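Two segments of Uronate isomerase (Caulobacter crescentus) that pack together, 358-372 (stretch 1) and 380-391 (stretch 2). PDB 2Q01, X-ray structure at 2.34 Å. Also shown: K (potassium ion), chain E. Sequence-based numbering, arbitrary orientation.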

ATOM      1  N   ILE B 358     -19.034  -2.292 -12.560  1.00 33.52           N
ATOM      2  CA  ILE B 358     -17.580  -2.402 -12.657  1.00 29.74           C
ATOM      3  C   ILE B 358     -16.927  -1.298 -11.835  1.00 28.89           C
ATOM      4  O   ILE B 358     -17.129  -0.121 -12.110  1.00 31.67           O
ATOM      5  CB  ILE B 358     -17.081  -2.347 -14.125  1.00 25.45           C
ATOM      6  CG1 ILE B 358     -17.813  -3.384 -14.985  1.00 24.11           C
ATOM      7  CG2 ILE B 358     -15.572  -2.582 -14.186  1.00 24.27           C
ATOM      8  CD1 ILE B 358     -17.478  -3.306 -16.452  1.00 39.96           C
ATOM      9  N   LEU B 359     -16.152  -1.690 -10.825  1.00 36.15           N
ATOM     10  CA  LEU B 359     -15.519  -0.741  -9.906  1.00 31.00           C
ATOM     11  C   LEU B 359     -14.077  -0.427 -10.286  1.00 34.71           C
ATOM     12  O   LEU B 359     -13.285  -1.325 -10.591  1.00 28.99           O
ATOM     13  CB  LEU B 359     -15.541  -1.275  -8.478  1.00 30.66           C
ATOM     14  CG  LEU B 359     -16.869  -1.585  -7.799  1.00 39.43           C
ATOM     15  CD1 LEU B 359     -16.581  -2.322  -6.502  1.00 30.88           C
ATOM     16  CD2 LEU B 359     -17.693  -0.320  -7.545  1.00 30.01           C
ATOM     17  N   PHE B 360     -13.751   0.858 -10.244  1.00 36.78           N
ATOM     18  CA  PHE B 360     -12.415   1.349 -10.530  1.00 32.58           C
ATOM     19  C   PHE B 360     -11.923   2.064  -9.291  1.00 38.36           C
ATOM     20  O   PHE B 360     -12.714   2.378  -8.406  1.00 42.27           O
ATOM     21  CB  PHE B 360     -12.458   2.334 -11.694  1.00 29.08           C
ATOM     22  CG  PHE B 360     -12.608   1.685 -13.034  1.00 37.00           C
ATOM     23  CD1 PHE B 360     -13.845   1.230 -13.471  1.00 36.72           C
ATOM     24  CD2 PHE B 360     -11.511   1.541 -13.870  1.00 50.39           C
ATOM     25  CE1 PHE B 360     -13.981   0.629 -14.707  1.00 19.89           C
ATOM     26  CE2 PHE B 360     -11.646   0.951 -15.113  1.00 48.69           C
ATOM     27  CZ  PHE B 360     -12.884   0.493 -15.531  1.00 40.75           C
ATOM     28  N   THR B 361     -10.620   2.321  -9.227  1.00 35.01           N
ATOM     29  CA  THR B 361     -10.050   3.067  -8.119  1.00 28.72           C
ATOM     30  C   THR B 361      -8.831   3.895  -8.541  1.00 37.52           C
ATOM     31  O   THR B 361      -8.170   3.596  -9.536  1.00 37.98           O
ATOM     32  CB  THR B 361      -9.707   2.143  -6.918  1.00 37.26           C
ATOM     33  OG1 THR B 361      -9.766   2.893  -5.700  1.00 46.75           O
ATOM     34  CG2 THR B 361      -8.336   1.514  -7.058  1.00 28.31           C
ATOM     35  N   LEU B 362      -8.576   4.953  -7.780  1.00 34.89           N
ATOM     36  CA  LEU B 362      -7.367   5.755  -7.888  1.00 31.58           C
ATOM     37  C   LEU B 362      -6.526   5.504  -6.639  1.00 36.58           C
ATOM     38  O   LEU B 362      -5.402   5.990  -6.509  1.00 29.93           O
ATOM     39  CB  LEU B 362      -7.743   7.230  -7.992  1.00 34.66           C
ATOM     40  CG  LEU B 362      -7.496   8.022  -9.280  1.00 34.43           C
ATOM     41  CD1 LEU B 362      -7.238   7.139 -10.469  1.00 30.22           C
ATOM     42  CD2 LEU B 362      -8.635   9.011  -9.552  1.00 30.82           C
ATOM     43  N   ASP B 363      -7.094   4.716  -5.734  1.00 36.01           N
ATOM     44  CA  ASP B 363      -6.479   4.379  -4.468  1.00 38.17           C
ATOM     45  C   ASP B 363      -6.108   2.892  -4.461  1.00 45.04           C
ATOM     46  O   ASP B 363      -6.939   2.039  -4.117  1.00 46.15           O
ATOM     47  CB  ASP B 363      -7.462   4.706  -3.336  1.00 40.08           C
ATOM     48  CG  ASP B 363      -6.815   4.702  -1.967  1.00 41.20           C
ATOM     49  OD1 ASP B 363      -5.572   4.600  -1.871  1.00 57.17           O
ATOM     50  OD2 ASP B 363      -7.563   4.805  -0.974  1.00 44.91           O
ATOM     51  N   GLU B 364      -4.855   2.602  -4.822  1.00 38.03           N
ATOM     52  CA  GLU B 364      -4.314   1.232  -4.927  1.00 34.76           C
ATOM     53  C   GLU B 364      -4.403   0.407  -3.650  1.00 36.69           C
ATOM     54  O   GLU B 364      -4.348  -0.828  -3.693  1.00 48.61           O
ATOM     55  CB  GLU B 364      -2.845   1.261  -5.351  1.00 32.61           C
ATOM     56  CG  GLU B 364      -2.601   1.630  -6.793  1.00 47.79           C
ATOM     57  CD  GLU B 364      -1.140   1.480  -7.180  1.00 67.00           C
ATOM     58  OE1 GLU B 364      -0.834   0.597  -8.010  1.00 70.85           O
ATOM     59  OE2 GLU B 364      -0.297   2.233  -6.643  1.00 58.16           O
ATOM     60  N   THR B 365      -4.538   1.093  -2.521  1.00 31.55           N
ATOM     61  CA  THR B 365      -4.607   0.453  -1.208  1.00 36.61           C
ATOM     62  C   THR B 365      -5.919  -0.308  -0.975  1.00 34.81           C
ATOM     63  O   THR B 365      -6.002  -1.152  -0.081  1.00 43.45           O
ATOM     64  CB  THR B 365      -4.359   1.478  -0.096  1.00 36.45           C
ATOM     65  OG1 THR B 365      -5.422   2.436  -0.070  1.00 42.93           O
ATOM     66  CG2 THR B 365      -3.046   2.209  -0.357  1.00 43.99           C
ATOM     67  N   THR B 366      -6.922  -0.015  -1.800  1.00 32.12           N
ATOM     68  CA  THR B 366      -8.232  -0.649  -1.712  1.00 37.40           C
ATOM     69  C   THR B 366      -8.326  -1.954  -2.501  1.00 41.95           C
ATOM     70  O   THR B 366      -9.348  -2.641  -2.420  1.00 44.12           O
ATOM     71  CB  THR B 366      -9.362   0.291  -2.203  1.00 35.88           C
ATOM     72  OG1 THR B 366      -9.154   0.614  -3.582  1.00 52.11           O
ATOM     73  CG2 THR B 366      -9.412   1.568  -1.386  1.00 35.08           C
ATOM     74  N   TYR B 367      -7.277  -2.290  -3.259  1.00 46.54           N
ATOM     75  CA  TYR B 367      -7.262  -3.508  -4.086  1.00 42.86           C
ATOM     76  C   TYR B 367      -7.438  -4.766  -3.255  1.00 35.73           C
ATOM     77  O   TYR B 367      -8.417  -5.493  -3.406  1.00 35.54           O
ATOM     78  CB  TYR B 367      -5.962  -3.637  -4.893  1.00 35.99           C
ATOM     79  CG  TYR B 367      -5.852  -2.735  -6.092  1.00 37.36           C
ATOM     80  CD1 TYR B 367      -6.984  -2.325  -6.798  1.00 39.97           C
ATOM     81  CD2 TYR B 367      -4.602  -2.312  -6.546  1.00 41.14           C
ATOM     82  CE1 TYR B 367      -6.876  -1.497  -7.914  1.00 37.58           C
ATOM     83  CE2 TYR B 367      -4.481  -1.486  -7.652  1.00 20.53           C
ATOM     84  CZ  TYR B 367      -5.618  -1.076  -8.334  1.00 38.77           C
ATOM     85  OH  TYR B 367      -5.498  -0.250  -9.435  1.00 37.59           O
ATOM     86  N   SER B 368      -6.484  -5.008  -2.371  1.00 38.66           N
ATOM     87  CA  SER B 368      -6.487  -6.212  -1.569  1.00 43.15           C
ATOM     88  C   SER B 368      -7.440  -6.048  -0.403  1.00 38.12           C
ATOM     89  O   SER B 368      -8.008  -7.028   0.075  1.00 50.92           O
ATOM     90  CB  SER B 368      -5.081  -6.509  -1.059  1.00 44.06           C
ATOM     91  OG  SER B 368      -4.599  -5.425  -0.283  1.00 58.65           O
ATOM     92  N   ARG B 369      -7.615  -4.807   0.046  1.00 40.37           N
ATOM     93  CA  ARG B 369      -8.393  -4.536   1.242  1.00 32.96           C
ATOM     94  C   ARG B 369      -9.890  -4.596   0.994  1.00 33.79           C
ATOM     95  O   ARG B 369     -10.603  -5.290   1.699  1.00 42.58           O
ATOM     96  CB  ARG B 369      -8.027  -3.186   1.853  1.00 29.76           C
ATOM     97  CG  ARG B 369      -8.350  -3.103   3.344  1.00 35.91           C
ATOM     98  CD  ARG B 369      -8.686  -1.692   3.800  1.00 30.42           C
ATOM     99  NE  ARG B 369      -7.633  -0.729   3.495  1.00 26.99           N
ATOM    100  CZ  ARG B 369      -7.798   0.360   2.747  1.00 47.28           C
ATOM    101  NH1 ARG B 369      -8.986   0.642   2.229  1.00 44.15           N
ATOM    102  NH2 ARG B 369      -6.774   1.175   2.522  1.00 52.86           N
ATOM    103  N   GLU B 370     -10.364  -3.867  -0.007  1.00 38.28           N
ATOM    104  CA  GLU B 370     -11.795  -3.654  -0.157  1.00 36.18           C
ATOM    105  C   GLU B 370     -12.358  -4.215  -1.450  1.00 36.27           C
ATOM    106  O   GLU B 370     -13.336  -4.953  -1.421  1.00 43.46           O
ATOM    107  CB  GLU B 370     -12.125  -2.161  -0.040  1.00 41.88           C
ATOM    108  CG  GLU B 370     -11.546  -1.497   1.207  1.00 49.76           C
ATOM    109  CD  GLU B 370     -12.105  -0.117   1.475  1.00 44.19           C
ATOM    110  OE1 GLU B 370     -12.849   0.414   0.623  1.00 52.48           O
ATOM    111  OE2 GLU B 370     -11.800   0.438   2.552  1.00 47.50           O
ATOM    112  N   LEU B 371     -11.734  -3.863  -2.572  1.00 38.53           N
ATOM    113  CA  LEU B 371     -12.256  -4.165  -3.907  1.00 32.71           C
ATOM    114  C   LEU B 371     -12.324  -5.646  -4.246  1.00 37.08           C
ATOM    115  O   LEU B 371     -13.373  -6.130  -4.671  1.00 40.64           O
ATOM    116  CB  LEU B 371     -11.457  -3.426  -4.979  1.00 34.30           C
ATOM    117  CG  LEU B 371     -11.608  -1.909  -5.119  1.00 38.49           C
ATOM    118  CD1 LEU B 371     -10.729  -1.433  -6.265  1.00 40.97           C
ATOM    119  CD2 LEU B 371     -13.050  -1.515  -5.368  1.00 41.78           C
ATOM    120  N   ALA B 372     -11.217  -6.362  -4.064  1.00 30.00           N
ATOM    121  CA  ALA B 372     -11.196  -7.796  -4.334  1.00 25.75           C
ATOM    122  C   ALA B 372     -12.098  -8.626  -3.400  1.00 34.23           C
ATOM    123  O   ALA B 372     -12.830  -9.486  -3.899  1.00 32.30           O
ATOM    124  CB  ALA B 372      -9.760  -8.351  -4.385  1.00 31.46           C
ATOM    125  N   VAL B 380     -22.865  -8.965  -8.584  1.00 33.34           N
ATOM    126  CA  VAL B 380     -23.003  -7.789  -9.438  1.00 30.69           C
ATOM    127  C   VAL B 380     -21.707  -7.015  -9.694  1.00 28.55           C
ATOM    128  O   VAL B 380     -21.647  -6.208 -10.617  1.00 39.66           O
ATOM    129  CB  VAL B 380     -24.062  -6.822  -8.864  1.00 27.24           C
ATOM    130  CG1 VAL B 380     -25.414  -7.485  -8.851  1.00 30.09           C
ATOM    131  CG2 VAL B 380     -23.696  -6.384  -7.463  1.00 27.08           C
ATOM    132  N   LEU B 381     -20.681  -7.261  -8.881  1.00 28.70           N
ATOM    133  CA  LEU B 381     -19.477  -6.424  -8.863  1.00 30.66           C
ATOM    134  C   LEU B 381     -18.332  -7.025  -9.656  1.00 30.09           C
ATOM    135  O   LEU B 381     -18.060  -8.219  -9.544  1.00 35.29           O
ATOM    136  CB  LEU B 381     -19.022  -6.215  -7.419  1.00 27.57           C
ATOM    137  CG  LEU B 381     -19.315  -4.906  -6.680  1.00 25.52           C
ATOM    138  CD1 LEU B 381     -20.562  -4.182  -7.165  1.00 40.92           C
ATOM    139  CD2 LEU B 381     -19.376  -5.172  -5.183  1.00 30.57           C
ATOM    140  N   LYS B 382     -17.644  -6.210 -10.439  1.00 39.44           N
ATOM    141  CA  LYS B 382     -16.494  -6.676 -11.197  1.00 32.86           C
ATOM    142  C   LYS B 382     -15.428  -5.610 -11.039  1.00 34.18           C
ATOM    143  O   LYS B 382     -15.749  -4.471 -10.724  1.00 29.03           O
ATOM    144  CB  LYS B 382     -16.876  -6.818 -12.665  1.00 37.21           C
ATOM    145  CG  LYS B 382     -16.535  -8.138 -13.304  1.00 40.07           C
ATOM    146  CD  LYS B 382     -17.675  -9.114 -13.204  1.00 43.18           C
ATOM    147  CE  LYS B 382     -17.661 -10.103 -14.344  1.00 46.48           C
ATOM    148  NZ  LYS B 382     -18.416 -11.326 -13.962  1.00 68.64           N
ATOM    149  N   LEU B 383     -14.165  -5.968 -11.257  1.00 36.79           N
ATOM    150  CA  LEU B 383     -13.076  -5.009 -11.099  1.00 28.65           C
ATOM    151  C   LEU B 383     -12.543  -4.503 -12.415  1.00 31.88           C
ATOM    152  O   LEU B 383     -12.242  -5.279 -13.312  1.00 33.50           O
ATOM    153  CB  LEU B 383     -11.938  -5.590 -10.265  1.00 32.05           C
ATOM    154  CG  LEU B 383     -12.296  -5.815  -8.799  1.00 28.85           C
ATOM    155  CD1 LEU B 383     -11.077  -6.165  -8.009  1.00 36.39           C
ATOM    156  CD2 LEU B 383     -12.996  -4.595  -8.203  1.00 44.47           C
ATOM    157  N   GLY B 384     -12.441  -3.185 -12.523  1.00 32.14           N
ATOM    158  CA  GLY B 384     -11.867  -2.557 -13.698  1.00 31.01           C
ATOM    159  C   GLY B 384     -10.367  -2.564 -13.566  1.00 38.39           C
ATOM    160  O   GLY B 384      -9.853  -2.738 -12.463  1.00 47.81           O
ATOM    161  N   PRO B 385      -9.648  -2.381 -14.686  1.00 42.19           N
ATOM    162  CA  PRO B 385      -8.187  -2.353 -14.626  1.00 44.46           C
ATOM    163  C   PRO B 385      -7.670  -1.136 -13.874  1.00 41.15           C
ATOM    164  O   PRO B 385      -8.437  -0.211 -13.579  1.00 40.49           O
ATOM    165  CB  PRO B 385      -7.778  -2.266 -16.099  1.00 48.91           C
ATOM    166  CG  PRO B 385      -8.944  -1.660 -16.783  1.00 46.14           C
ATOM    167  CD  PRO B 385     -10.141  -2.204 -16.066  1.00 46.67           C
ATOM    168  N   SER B 386      -6.380  -1.153 -13.556  1.00 37.97           N
ATOM    169  CA  SER B 386      -5.735  -0.011 -12.935  1.00 38.65           C
ATOM    170  C   SER B 386      -5.892   1.220 -13.827  1.00 42.35           C
ATOM    171  O   SER B 386      -5.731   1.148 -15.047  1.00 48.69           O
ATOM    172  CB  SER B 386      -4.272  -0.311 -12.629  1.00 33.54           C
ATOM    173  OG  SER B 386      -3.618  -0.838 -13.765  1.00 43.21           O
ATOM    174  N   TRP B 387      -6.235   2.341 -13.201  1.00 41.74           N
ATOM    175  CA  TRP B 387      -6.751   3.493 -13.916  1.00 42.55           C
ATOM    176  C   TRP B 387      -5.842   4.722 -13.745  1.00 42.48           C
ATOM    177  O   TRP B 387      -5.221   4.906 -12.694  1.00 47.14           O
ATOM    178  CB  TRP B 387      -8.209   3.726 -13.461  1.00 40.50           C
ATOM    179  CG  TRP B 387      -8.868   5.033 -13.837  1.00 41.98           C
ATOM    180  CD1 TRP B 387      -8.832   5.664 -15.048  1.00 40.46           C
ATOM    181  CD2 TRP B 387      -9.702   5.840 -12.993  1.00 42.94           C
ATOM    182  NE1 TRP B 387      -9.556   6.829 -14.999  1.00 49.92           N
ATOM    183  CE2 TRP B 387     -10.108   6.959 -13.751  1.00 51.39           C
ATOM    184  CE3 TRP B 387     -10.145   5.726 -11.666  1.00 57.99           C
ATOM    185  CZ2 TRP B 387     -10.932   7.964 -13.227  1.00 40.92           C
ATOM    186  CZ3 TRP B 387     -10.958   6.730 -11.142  1.00 50.15           C
ATOM    187  CH2 TRP B 387     -11.336   7.835 -11.922  1.00 55.06           C
ATOM    188  N   TRP B 388      -5.736   5.506 -14.819  1.00 44.02           N
ATOM    189  CA  TRP B 388      -5.104   6.833 -14.827  1.00 48.36           C
ATOM    190  C   TRP B 388      -3.599   6.795 -14.575  1.00 48.59           C
ATOM    191  O   TRP B 388      -2.818   6.475 -15.472  1.00 64.54           O
ATOM    192  CB  TRP B 388      -5.792   7.759 -13.821  1.00 49.09           C
ATOM    193  CG  TRP B 388      -5.777   9.214 -14.149  1.00 55.35           C
ATOM    194  CD1 TRP B 388      -4.765   9.931 -14.728  1.00 55.14           C
ATOM    195  CD2 TRP B 388      -6.821  10.149 -13.874  1.00 59.61           C
ATOM    196  NE1 TRP B 388      -5.127  11.249 -14.849  1.00 56.75           N
ATOM    197  CE2 TRP B 388      -6.384  11.411 -14.327  1.00 58.56           C
ATOM    198  CE3 TRP B 388      -8.091  10.040 -13.290  1.00 42.20           C
ATOM    199  CZ2 TRP B 388      -7.174  12.559 -14.218  1.00 56.40           C
ATOM    200  CZ3 TRP B 388      -8.874  11.177 -13.182  1.00 52.07           C
ATOM    201  CH2 TRP B 388      -8.413  12.422 -13.645  1.00 49.49           C
ATOM    202  N   PHE B 389      -3.209   7.133 -13.350  1.00 47.36           N
ATOM    203  CA  PHE B 389      -1.809   7.162 -12.941  1.00 47.35           C
ATOM    204  C   PHE B 389      -1.261   5.751 -12.755  1.00 48.88           C
ATOM    205  O   PHE B 389      -0.048   5.532 -12.824  1.00 45.96           O
ATOM    206  CB  PHE B 389      -1.652   7.953 -11.636  1.00 43.58           C
ATOM    207  CG  PHE B 389      -2.152   9.368 -11.719  1.00 51.84           C
ATOM    208  CD1 PHE B 389      -3.414   9.709 -11.234  1.00 38.64           C
ATOM    209  CD2 PHE B 389      -1.365  10.361 -12.290  1.00 45.08           C
ATOM    210  CE1 PHE B 389      -3.874  11.013 -11.322  1.00 37.33           C
ATOM    211  CE2 PHE B 389      -1.817  11.671 -12.375  1.00 43.45           C
ATOM    212  CZ  PHE B 389      -3.070  12.000 -11.888  1.00 39.70           C
ATOM    213  N   HIS B 390      -2.168   4.806 -12.508  1.00 46.17           N
ATOM    214  CA  HIS B 390      -1.812   3.411 -12.272  1.00 45.14           C
ATOM    215  C   HIS B 390      -1.964   2.565 -13.535  1.00 45.34           C
ATOM    216  O   HIS B 390      -1.733   1.362 -13.521  1.00 52.91           O
ATOM    217  CB  HIS B 390      -2.642   2.845 -11.123  1.00 45.06           C
ATOM    218  CG  HIS B 390      -2.776   3.779  -9.960  1.00 49.64           C
ATOM    219  ND1 HIS B 390      -1.698   4.189  -9.206  1.00 53.74           N
ATOM    220  CD2 HIS B 390      -3.862   4.386  -9.424  1.00 48.97           C
ATOM    221  CE1 HIS B 390      -2.113   5.008  -8.256  1.00 39.49           C
ATOM    222  NE2 HIS B 390      -3.422   5.142  -8.365  1.00 44.54           N
ATOM    223  N   ASP B 391      -2.350   3.216 -14.625  1.00 50.73           N
ATOM    224  CA  ASP B 391      -2.350   2.615 -15.952  1.00 59.55           C
ATOM    225  C   ASP B 391      -0.904   2.674 -16.482  1.00 55.65           C
ATOM    226  O   ASP B 391      -0.510   3.602 -17.204  1.00 55.04           O
ATOM    227  CB  ASP B 391      -3.355   3.369 -16.838  1.00 61.46           C
ATOM    228  CG  ASP B 391      -3.282   2.981 -18.304  1.00 77.81           C
ATOM    229  OD1 ASP B 391      -3.029   1.799 -18.626  1.00 79.16           O
ATOM    230  OD2 ASP B 391      -3.489   3.883 -19.142  1.00 93.37           O
TER
HETATM  231  K     K E 502     -18.380 -10.713  -8.978  1.00 37.20           K
HETATM  232  O   HOH W   1     -10.742  -1.994 -10.038  1.00 46.23           O
HETATM  233  O   HOH W   2      -9.098   0.410 -10.909  1.00 35.41           O
HETATM  234  O   HOH W   3      -6.288   2.021 -10.352  1.00 54.29           O
HETATM  235  O   HOH W   4     -19.535 -11.348 -11.238  1.00 41.36           O

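Two strands that run side by side need not stay paired for long to organize a whole contact: once their backbone bonds run out, waters and aromatic side chains can carry the packing onward. These segments of uronate isomerase illustrate the principle, burying 935 Å² between them.

The parallel register opens at Ile-358, which lies beside Lys-382 with their CA atoms 4.6 Å apart. Ile-358 CA also makes a CA-H...O contact with Lys-382 O at 3.4 Å. Lys-382 O also accepts a nearly straight hydrogen bond from Leu-359 N (2.8 Å, 171°), and Leu-359 O in turn receives Gly-384 N at 2.8 Å. Leu-359 thus bonds through both its amide and its carbonyl to residues flanking its partner Leu-383, the usual signature of parallel pairing. Its side chain lies on the same face of the sheet as that of Leu-383, with Leu-359 CB 4.2 Å from Leu-383 CD2, while Leu-359 CD1 rests 3.8 Å from Leu-381 CG.

At Phe-360 direct backbone bonding gives way to ring packing. Gly-384 CA sits over the ring face, 3.8 Å from the centroid of the Phe-360 ring, an approach that depends on the absence of a side chain: an ideal CB on Gly-384 would fall 2.4 Å from Phe-360 CZ. The ring edge of Phe-360 is directed toward the face of Trp-387 in an offset edge-to-face pair, its planes at 80°.

Water then fills the widening gap. One molecule accepts from Thr-361 N and donates to Pro-385 O; another donates to both Thr-361 O and Tyr-367 OH while accepting from Trp-387 N. Backbone polar groups are therefore satisfied across the contact without touching.

Leu-362 combines apolar and polar chemistry. Its CD1 lies over the Trp-387 face, 3.9 Å from the centroid of the six-membered ring, and Leu-362 CD1 also meets Trp-388 CB at 3.7 Å. Meanwhile Leu-362 O accepts a 2.8 Å hydrogen bond from His-390 NE2, near the plane of the imidazole. A type I turn from Asp-363 to Thr-366 follows, and within it Glu-364 uses the face of the His-390 ring instead, placing Glu-364 CG 3.6 Å from the ring centroid in a CH-pi contact.

The helix beyond the turn returns to stretch 2. Tyr-367 OH approaches Ser-386 CB at 3.4 Å. Farther along, Leu-371 CB packs 3.8 Å from Leu-383 CD2, and Ala-372 CB lies 4.4 Å from Leu-383 CD1, so Leu-383 is contacted by both strand and helix.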